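Local coordinates for protein mialostatin (PDB 6ZTK) that inhibits cysteine cathepsins of the tick midgut and of the host, restraining the digestion of blood proteins, at residues F43-A47 with Y80-F84. Residues are numbered along the deposited sequence; the frame is centred on the assembly and turned at random.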
loop_
_atom_site.group_PDB
_atom_site.type_symbol
_atom_site.label_atom_id
_atom_site.label_comp_id
_atom_site.label_asym_id
_atom_site.label_seq_id
_atom_site.Cartn_x
_atom_site.Cartn_y
_atom_site.Cartn_z
ATOM N N PHE A 43 -8.016 6.495 -0.894
ATOM C CA PHE A 43 -7.171 5.797 0.108
ATOM C C PHE A 43 -6.664 4.486 -0.465
ATOM O O PHE A 43 -5.522 4.076 -0.239
ATOM C CB PHE A 43 -7.882 5.594 1.443
ATOM C CG PHE A 43 -8.485 6.822 2.055
ATOM C CD1 PHE A 43 -7.838 8.052 2.057
ATOM C CD2 PHE A 43 -9.751 6.746 2.615
ATOM C CE1 PHE A 43 -8.459 9.149 2.636
ATOM C CE2 PHE A 43 -10.359 7.833 3.209
ATOM C CZ PHE A 43 -9.700 9.041 3.220
ATOM N N GLU A 44 -7.495 3.794 -1.241
ATOM C CA GLU A 44 -7.065 2.549 -1.943
ATOM C C GLU A 44 -5.864 2.876 -2.829
ATOM O O GLU A 44 -4.904 2.058 -2.919
ATOM C CB GLU A 44 -8.239 1.943 -2.738
ATOM C CG GLU A 44 -9.389 1.486 -1.870
ATOM C CD GLU A 44 -10.645 0.989 -2.580
ATOM O OE1 GLU A 44 -10.792 1.281 -3.764
ATOM O OE2 GLU A 44 -11.469 0.331 -1.911
ATOM N N ASN A 45 -5.905 4.005 -3.527
ATOM C CA ASN A 45 -4.803 4.345 -4.460
ATOM C C ASN A 45 -3.517 4.636 -3.665
ATOM O O ASN A 45 -2.464 4.271 -4.134
ATOM C CB ASN A 45 -5.252 5.465 -5.381
ATOM C CG ASN A 45 -6.307 4.967 -6.341
ATOM O OD1 ASN A 45 -6.389 3.771 -6.618
ATOM N ND2 ASN A 45 -7.115 5.885 -6.801
ATOM N N LEU A 46 -3.593 5.279 -2.483
ATOM C CA LEU A 46 -2.408 5.445 -1.631
ATOM C C LEU A 46 -1.828 4.097 -1.202
ATOM O O LEU A 46 -0.594 3.979 -1.054
ATOM C CB LEU A 46 -2.762 6.302 -0.405
ATOM C CG LEU A 46 -2.993 7.753 -0.729
ATOM C CD1 LEU A 46 -3.619 8.462 0.466
ATOM C CD2 LEU A 46 -1.655 8.381 -1.067
ATOM N N ALA A 47 -2.650 3.086 -0.935
ATOM C CA ALA A 47 -2.113 1.752 -0.621
ATOM C C ALA A 47 -1.344 1.160 -1.784
ATOM O O ALA A 47 -0.288 0.573 -1.604
ATOM C CB ALA A 47 -3.248 0.848 -0.151
ATOM N N TYR A 80 -1.284 9.507 6.354
ATOM C CA TYR A 80 -2.240 8.393 6.196
ATOM C C TYR A 80 -1.610 7.141 6.770
ATOM O O TYR A 80 -0.482 6.767 6.394
ATOM C CB TYR A 80 -2.579 8.167 4.719
ATOM C CG TYR A 80 -3.249 9.322 4.072
ATOM C CD1 TYR A 80 -2.472 10.342 3.528
ATOM C CD2 TYR A 80 -4.616 9.490 4.025
ATOM C CE1 TYR A 80 -3.051 11.452 2.957
ATOM C CE2 TYR A 80 -5.210 10.606 3.473
ATOM C CZ TYR A 80 -4.424 11.580 2.895
ATOM O OH TYR A 80 -5.047 12.698 2.408
ATOM N N LYS A 81 -2.283 6.481 7.695
ATOM C CA LYS A 81 -1.848 5.188 8.238
ATOM C C LYS A 81 -2.799 4.136 7.661
ATOM O O LYS A 81 -4.012 4.190 7.958
ATOM C CB LYS A 81 -1.849 5.173 9.770
ATOM C CG LYS A 81 -1.414 3.850 10.344
ATOM C CD LYS A 81 -1.318 3.934 11.879
ATOM C CE LYS A 81 -0.965 2.578 12.446
ATOM N NZ LYS A 81 -1.028 2.581 13.933
ATOM N N LEU A 82 -2.259 3.286 6.799
ATOM C CA LEU A 82 -3.056 2.315 6.004
ATOM C C LEU A 82 -2.745 0.910 6.474
ATOM O O LEU A 82 -1.560 0.531 6.576
ATOM C CB LEU A 82 -2.691 2.473 4.537
ATOM C CG LEU A 82 -2.785 3.880 3.982
ATOM C CD1 LEU A 82 -2.318 3.865 2.514
ATOM C CD2 LEU A 82 -4.175 4.409 4.063
ATOM N N LYS A 83 -3.802 0.113 6.648
ATOM C CA LYS A 83 -3.637 -1.321 6.929
ATOM C C LYS A 83 -4.319 -2.125 5.840
ATOM O O LYS A 83 -5.463 -1.820 5.562
ATOM C CB LYS A 83 -4.238 -1.692 8.280
ATOM C CG LYS A 83 -4.042 -3.159 8.633
ATOM C CD LYS A 83 -4.801 -3.491 9.933
ATOM C CE LYS A 83 -4.675 -4.959 10.275
ATOM N NZ LYS A 83 -5.461 -5.266 11.505
ATOM N N PHE A 84 -3.579 -2.978 5.166
ATOM C CA PHE A 84 -4.110 -3.649 3.976
ATOM C C PHE A 84 -3.473 -4.997 3.796
ATOM O O PHE A 84 -2.341 -5.240 4.223
ATOM C CB PHE A 84 -3.879 -2.743 2.755
ATOM C CG PHE A 84 -2.478 -2.242 2.588
ATOM C CD1 PHE A 84 -1.512 -2.937 1.866
ATOM C CD2 PHE A 84 -2.145 -1.069 3.200
ATOM C CE1 PHE A 84 -0.206 -2.485 1.762
ATOM C CE2 PHE A 84 -0.845 -0.617 3.127
ATOM C CZ PHE A 84 0.122 -1.320 2.402
#
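A47 and L82 meet on the buried side of this contact, where the axes of segments 43-47 and 80-84 cross at 77° and approach to 9.3 Å. CD1 of L82 presses on the helix backbone, 3.6 Å from N of A47, and touches CB of L46. Small alanine lets the helix settle close to the sheet. Its CB rests on one face of the F84 ring, 4.3 Å from the centroid, offset toward the rim, a CH-pi contact. F84 presents it with CG between backbone N and carbonyl carbon (chi1 51°).

Toward Y80 the contact is equally close but less buried: F43, L46 and Y80 are partly exposed. L46 sends CD1, one methyl of its branched end, squarely over the centre of the apolar tyrosine face, 3.6 Å from the centroid. CE1 of F43 comes 3.7 Å from CE2 of Y80, neither ring lying over the other's face, with planes at 47°; F43 also leans on L67 and V70 of strand 60-74. Polar N45 and E44 form the loose solvent side, clear of the strand, whose other face carries K81 and K83. An amphipathic helix laid across an antiparallel sheet is the hallmark of the cystatin fold.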